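Short-chain dehydrogenase/reductase SDR (Vibrio parahaemolyticus, PDB 3GUY) probably catalyses NAD(P)(H)-dependent oxidation or reduction of a substrate, as short-chain dehydrogenases/reductases of the Rossmann type do. Local coordinates at residues Q135-A138 / Q139-T142; S141-C144 / A145-A149; A196-A199 / A200-I203. The protein carries 2 engineered substitutions. One frame throughout, in Å; residues are numbered along the deposited sequence.

Contact 1: residues Q135-A138 / Q139-T142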
loop_
_atom_site.group_PDB
_atom_site.type_symbol
_atom_site.label_atom_id
_atom_site.label_comp_id
_atom_site.label_asym_id
_atom_site.label_seq_id
_atom_site.Cartn_x
_atom_site.Cartn_y
_atom_site.Cartn_z
ATOM N N GLN D 135 7.859 0.926 -1.748
ATOM C CA GLN D 135 7.620 2.158 -2.520
ATOM C C GLN D 135 8.251 2.006 -3.888
ATOM O O GLN D 135 9.185 1.242 -4.058
ATOM C CB GLN D 135 8.339 3.387 -1.943
ATOM C CG GLN D 135 8.399 3.543 -0.449
ATOM C CD GLN D 135 9.801 4.003 -0.042
ATOM O OE1 GLN D 135 10.290 5.031 -0.530
ATOM N NE2 GLN D 135 10.465 3.217 0.799
ATOM N N PRO D 136 7.814 2.826 -4.845
ATOM C CA PRO D 136 8.486 2.828 -6.116
ATOM C C PRO D 136 9.668 3.792 -6.069
ATOM O O PRO D 136 9.684 4.700 -5.249
ATOM C CB PRO D 136 7.406 3.313 -7.072
ATOM C CG PRO D 136 6.508 4.170 -6.188
ATOM C CD PRO D 136 6.542 3.582 -4.856
ATOM N N LYS D 137 10.660 3.564 -6.902
ATOM C CA LYS D 137 11.824 4.451 -6.978
ATOM C C LYS D 137 12.307 4.617 -8.418
ATOM O O LYS D 137 12.551 3.626 -9.132
ATOM C CB LYS D 137 12.929 3.886 -6.094
ATOM C CG LYS D 137 12.597 3.951 -4.580
ATOM C CD LYS D 137 13.272 2.869 -3.743
ATOM C CE LYS D 137 13.314 3.255 -2.211
ATOM N NZ LYS D 137 14.173 2.317 -1.405
ATOM N N ALA D 138 12.458 5.872 -8.842
ATOM C CA ALA D 138 13.139 6.189 -10.090
ATOM C C ALA D 138 14.531 5.569 -10.169
ATOM O O ALA D 138 15.327 5.625 -9.228
ATOM C CB ALA D 138 13.253 7.739 -10.286
ATOM N N GLN D 139 14.803 4.986 -11.314
ATOM C CA GLN D 139 16.060 4.282 -11.596
ATOM C C GLN D 139 16.229 2.959 -10.850
ATOM O O GLN D 139 17.271 2.391 -10.831
ATOM C CB GLN D 139 17.253 5.193 -11.441
ATOM C CG GLN D 139 17.073 6.441 -12.213
ATOM C CD GLN D 139 18.409 7.155 -12.491
ATOM O OE1 GLN D 139 19.467 6.702 -12.087
ATOM N NE2 GLN D 139 18.334 8.261 -13.167
ATOM N N GLU D 140 15.175 2.468 -10.239
ATOM C CA GLU D 140 15.253 1.199 -9.544
ATOM C C GLU D 140 14.082 0.315 -9.932
ATOM O O GLU D 140 13.616 -0.517 -9.133
ATOM C CB GLU D 140 15.276 1.439 -8.022
ATOM C CG GLU D 140 16.289 2.395 -7.525
ATOM C CD GLU D 140 16.360 2.439 -6.004
ATOM O OE1 GLU D 140 16.072 1.425 -5.280
ATOM O OE2 GLU D 140 16.759 3.511 -5.529
ATOM N N SER D 141 13.591 0.483 -11.153
ATOM C CA SER D 141 12.303 -0.075 -11.482
ATOM C C SER D 141 12.300 -1.620 -11.355
ATOM O O SER D 141 11.338 -2.175 -10.884
ATOM C CB SER D 141 11.836 0.369 -12.841
ATOM O OG SER D 141 12.623 -0.145 -13.890
ATOM N N THR D 142 13.329 -2.279 -11.863
ATOM C CA THR D 142 13.420 -3.760 -11.804
ATOM C C THR D 142 13.818 -4.275 -10.421
ATOM O O THR D 142 13.472 -5.407 -10.040
ATOM C CB THR D 142 14.425 -4.280 -12.829
ATOM O OG1 THR D 142 15.675 -3.564 -12.654
ATOM C CG2 THR D 142 13.863 -4.078 -14.270
#
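Lys137 and Glu140 face each other across a type II beta turn, with Ala138 and Gln139 at its corners. Gln139 takes the third position with a positive phi (71°). Its side chain leads away from the turn, and OE1 accepts a hydrogen bond from the indole N-H of Trp181. Its backbone N-H is taken by Glu160 of the second subunit. Glu140 closes the turn: its N donates to Lys137 O at 3.1 Å. Glu140 is also the N-cap residue of helix 141-160. With CG turned beside the backbone N (chi1 -52°) and the chain extended beyond, its carboxylate comes across the aliphatic arm of Lys137, with CD 3.7 Å from Lys137 CB and OE1 3.5 Å from Lys137 CD. Ser141 and Thr142 continue the chain into the first turn of the helix, where Thr142 OG1 hydrogen-bonds Gln91. The chemistry is mixed: Lys137 NZ, which also makes a weak hydrogen bond to Thr131, stays 4.4 Å from Glu140 OE1, beyond a salt bridge. What remains is a van der Waals contact between the carboxylate and the lysine methylenes, to which the attraction of opposite charges probably adds a little, while the backbone bond closes the turn.

Contact 2: residues S141-C144 / A145-A149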
loop_
_atom_site.group_PDB
_atom_site.type_symbol
_atom_site.label_atom_id
_atom_site.label_comp_id
_atom_site.label_asym_id
_atom_site.label_seq_id
_atom_site.Cartn_x
_atom_site.Cartn_y
_atom_site.Cartn_z
ATOM N N SER D 141 13.591 0.483 -11.153
ATOM C CA SER D 141 12.303 -0.075 -11.482
ATOM C C SER D 141 12.300 -1.620 -11.355
ATOM O O SER D 141 11.338 -2.175 -10.884
ATOM C CB SER D 141 11.836 0.369 -12.841
ATOM O OG SER D 141 12.623 -0.145 -13.890
ATOM N N THR D 142 13.329 -2.279 -11.863
ATOM C CA THR D 142 13.420 -3.760 -11.804
ATOM C C THR D 142 13.818 -4.275 -10.421
ATOM O O THR D 142 13.472 -5.407 -10.040
ATOM C CB THR D 142 14.425 -4.280 -12.829
ATOM O OG1 THR D 142 15.675 -3.564 -12.654
ATOM C CG2 THR D 142 13.863 -4.078 -14.270
ATOM N N TYR D 143 14.573 -3.462 -9.686
ATOM C CA TYR D 143 14.879 -3.741 -8.269
ATOM C C TYR D 143 13.627 -3.698 -7.438
ATOM O O TYR D 143 13.347 -4.653 -6.735
ATOM C CB TYR D 143 15.879 -2.771 -7.689
ATOM C CG TYR D 143 16.365 -3.155 -6.312
ATOM C CD1 TYR D 143 17.107 -4.327 -6.104
ATOM C CD2 TYR D 143 16.083 -2.360 -5.225
ATOM C CE1 TYR D 143 17.542 -4.693 -4.838
ATOM C CE2 TYR D 143 16.559 -2.689 -3.965
ATOM C CZ TYR D 143 17.285 -3.869 -3.778
ATOM O OH TYR D 143 17.730 -4.226 -2.531
ATOM N N CYS D 144 12.838 -2.633 -7.594
ATOM C CA CYS D 144 11.560 -2.569 -6.945
ATOM C C CYS D 144 10.720 -3.743 -7.402
ATOM O O CYS D 144 10.052 -4.410 -6.587
ATOM C CB CYS D 144 10.822 -1.244 -7.245
ATOM S SG CYS D 144 11.533 0.206 -6.463
ATOM N N ALA D 145 10.739 -4.028 -8.697
ATOM C CA ALA D 145 9.911 -5.122 -9.196
ATOM C C ALA D 145 10.148 -6.416 -8.432
ATOM O O ALA D 145 9.176 -7.025 -7.918
ATOM C CB ALA D 145 10.123 -5.328 -10.685
ATOM N N VAL D 146 11.415 -6.825 -8.332
ATOM C CA VAL D 146 11.782 -8.107 -7.634
ATOM C C VAL D 146 11.538 -8.075 -6.083
ATOM O O VAL D 146 11.134 -9.075 -5.477
ATOM C CB VAL D 146 13.212 -8.583 -7.996
ATOM C CG1 VAL D 146 13.347 -8.834 -9.527
ATOM C CG2 VAL D 146 14.351 -7.580 -7.530
ATOM N N LYS D 147 11.712 -6.916 -5.470
ATOM C CA LYS D 147 11.452 -6.737 -4.043
ATOM C C LYS D 147 9.985 -6.657 -3.731
ATOM O O LYS D 147 9.532 -7.256 -2.745
ATOM C CB LYS D 147 12.180 -5.538 -3.492
ATOM C CG LYS D 147 13.707 -5.718 -3.604
ATOM C CD LYS D 147 14.171 -6.916 -2.784
ATOM C CE LYS D 147 15.703 -6.989 -2.675
ATOM N NZ LYS D 147 16.143 -8.266 -2.069
ATOM N N TRP D 148 9.214 -5.969 -4.566
ATOM C CA TRP D 148 7.769 -6.047 -4.444
ATOM C C TRP D 148 7.260 -7.488 -4.661
ATOM O O TRP D 148 6.276 -7.918 -4.013
ATOM C CB TRP D 148 7.088 -5.155 -5.497
ATOM C CG TRP D 148 7.073 -3.671 -5.195
ATOM C CD1 TRP D 148 8.155 -2.869 -4.847
ATOM C CD2 TRP D 148 5.955 -2.798 -5.291
ATOM N NE1 TRP D 148 7.752 -1.573 -4.716
ATOM C CE2 TRP D 148 6.411 -1.492 -4.971
ATOM C CE3 TRP D 148 4.600 -2.981 -5.604
ATOM C CZ2 TRP D 148 5.551 -0.383 -4.937
ATOM C CZ3 TRP D 148 3.753 -1.877 -5.588
ATOM C CH2 TRP D 148 4.228 -0.586 -5.240
ATOM N N ALA D 149 7.876 -8.188 -5.623
ATOM C CA ALA D 149 7.529 -9.591 -5.895
ATOM C C ALA D 149 7.700 -10.474 -4.621
ATOM O O ALA D 149 6.795 -11.184 -4.205
ATOM C CB ALA D 149 8.359 -10.138 -7.068
#
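Four successive i to i+4 bonds carry the backbone from Ser141-Cys144 into Ala145-Ala149, and the last, from Trp148 N to Cys144 O, is short at 2.7 Å. Among the side chains Tyr143 and Lys147 form the central pair. Tyr143 swings its ring opposite its own N (chi1 -171°), and the lysine chain, bent at chi2, passes over one face of it. Lys147 CG sits 4.1 Å from the ring centroid in a CH-pi contact. Farther along the arm, Lys147 CE comes within 3.4 Å of Tyr143 OH. Lys147 NZ hydrogen-bonds Asn103 OD1, which fixes the far end of the arm. On a neighbouring side of the helix, the next pair one turn apart is Cys144 and Trp148: Cys144 CB lies 3.9 Å from Trp148 CD1, while Cys144 SG stands obliquely to the five-membered ring, 5.4 Å from its centroid. The Tyr-x-x-x-Lys spacing matches the signature of short-chain dehydrogenases/reductases, consistent with a place in the active site, and Ser130 touches Tyr143. This helix links strands 124-128 and 167-174 in a beta-alpha-beta unit; Thr142, Val146 and Ala149 face helix 93-118, while Cys144, Trp148 and Ala149 pack against the second subunit.

Contact 3: residues A196-A199 / A200-I203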
loop_
_atom_site.group_PDB
_atom_site.type_symbol
_atom_site.label_atom_id
_atom_site.label_comp_id
_atom_site.label_asym_id
_atom_site.label_seq_id
_atom_site.Cartn_x
_atom_site.Cartn_y
_atom_site.Cartn_z
ATOM N N ALA D 196 26.346 -2.792 7.811
ATOM C CA ALA D 196 25.812 -4.119 8.048
ATOM C C ALA D 196 25.874 -4.545 9.519
ATOM O O ALA D 196 24.945 -5.209 10.024
ATOM C CB ALA D 196 26.506 -5.137 7.169
ATOM N N GLU D 197 26.975 -4.180 10.184
ATOM C CA GLU D 197 27.166 -4.434 11.622
ATOM C C GLU D 197 26.016 -3.825 12.417
ATOM O O GLU D 197 25.414 -4.496 13.226
ATOM C CB GLU D 197 28.508 -3.837 12.085
ATOM C CG GLU D 197 28.925 -4.128 13.526
ATOM C CD GLU D 197 30.365 -3.644 13.839
ATOM O OE1 GLU D 197 30.534 -2.689 14.616
ATOM O OE2 GLU D 197 31.336 -4.211 13.298
ATOM N N ASP D 198 25.703 -2.556 12.170
ATOM C CA ASP D 198 24.681 -1.856 12.994
ATOM C C ASP D 198 23.270 -2.316 12.628
ATOM O O ASP D 198 22.450 -2.566 13.524
ATOM C CB ASP D 198 24.807 -0.335 12.898
ATOM C CG ASP D 198 26.135 0.178 13.478
ATOM O OD1 ASP D 198 26.720 -0.525 14.335
ATOM O OD2 ASP D 198 26.572 1.272 13.069
ATOM N N ALA D 199 23.000 -2.479 11.332
ATOM C CA ALA D 199 21.699 -3.076 10.887
ATOM C C ALA D 199 21.460 -4.410 11.537
ATOM O O ALA D 199 20.361 -4.700 12.066
ATOM C CB ALA D 199 21.657 -3.239 9.346
ATOM N N ALA D 200 22.514 -5.243 11.545
ATOM C CA ALA D 200 22.389 -6.601 12.078
ATOM C C ALA D 200 22.116 -6.527 13.580
ATOM O O ALA D 200 21.331 -7.309 14.080
ATOM C CB ALA D 200 23.636 -7.437 11.787
ATOM N N LEU D 201 22.741 -5.563 14.270
ATOM C CA LEU D 201 22.526 -5.392 15.739
ATOM C C LEU D 201 21.057 -5.072 16.043
ATOM O O LEU D 201 20.442 -5.690 16.876
ATOM C CB LEU D 201 23.449 -4.298 16.331
ATOM C CG LEU D 201 24.755 -4.774 17.017
ATOM C CD1 LEU D 201 25.695 -3.583 17.433
ATOM C CD2 LEU D 201 24.430 -5.660 18.233
ATOM N N MET D 202 20.495 -4.129 15.303
ATOM C CA MET D 202 19.064 -3.759 15.442
ATOM C C MET D 202 18.083 -4.855 15.079
ATOM O O MET D 202 17.050 -5.038 15.785
ATOM C CB MET D 202 18.775 -2.487 14.624
ATOM C CG MET D 202 19.418 -1.252 15.257
ATOM S SD MET D 202 19.079 0.352 14.537
ATOM C CE MET D 202 20.232 0.330 13.229
ATOM N N ILE D 203 18.367 -5.583 13.998
ATOM C CA ILE D 203 17.495 -6.662 13.525
ATOM C C ILE D 203 17.529 -7.777 14.550
ATOM O O ILE D 203 16.488 -8.255 15.001
ATOM C CB ILE D 203 17.878 -7.195 12.116
ATOM C CG1 ILE D 203 17.591 -6.120 11.047
ATOM C CG2 ILE D 203 17.090 -8.489 11.784
ATOM C CD1 ILE D 203 18.302 -6.251 9.687
#
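Ala199 O receives Ile203 N in a hydrogen bond of 2.9 Å. The same carbonyl is overlaid by the isoleucine branch, whose CG1 approaches Ala199 O to 3.3 Å. CG1 reaches it because it is turned beside the Ile203 backbone N (chi1 -69°). This is the dense part of the contact. Ala200 adds to it with a bare methyl group, CB lying 3.1 Å from Ala196 O, and both Ala200 and Ile203 rest on Leu13 of helix 12-23. Ala199 itself turns to Met176 and Met194 in the loops. Met202 is buried too, covered by Met194 and by Gly213 of the third subunit; bent at chi3, it lays its CE 3.7 Å from Asp198 O, the carbonyl that also takes Met202 N. Leu201 marks the border, reaching Leu20 of helix 12-23 on one hand and Ile210 of the third subunit on the other. Beyond it the side chains touch less. Asp198, which packs on Gly211 of the third subunit, meets Leu201 only at the limit of contact, OD1 to CD1 4.5 Å, and Glu197 extends toward solvent. The result is an ordinary amphipathic alpha-helix, here the crossover helix 196-207 that leads into the last strand, 214-222, of the parallel Rossmann-type sheet.

Following the chain from the N terminus, contact 1 comes first and closes the beta turn that ends the loop after strand 124-128. Contact 2 starts on the last two residues of contact 1, Ser141 and Thr142. The indole N-H of Trp148 reaches back to Gln135 O in a weak hydrogen bond, which, with the packing of Cys144 SG on the loop, joins the loop to the helix it leads into. Contact 3 lies later, in series, with its centre about 23 Å from that of contact 2, and touches neither. None nests within or crosses another; each is local. Contacts 1 and 2 tie helix 141-160 and its leading loop to the second subunit, whereas contact 3 faces helix 12-23 and the third subunit.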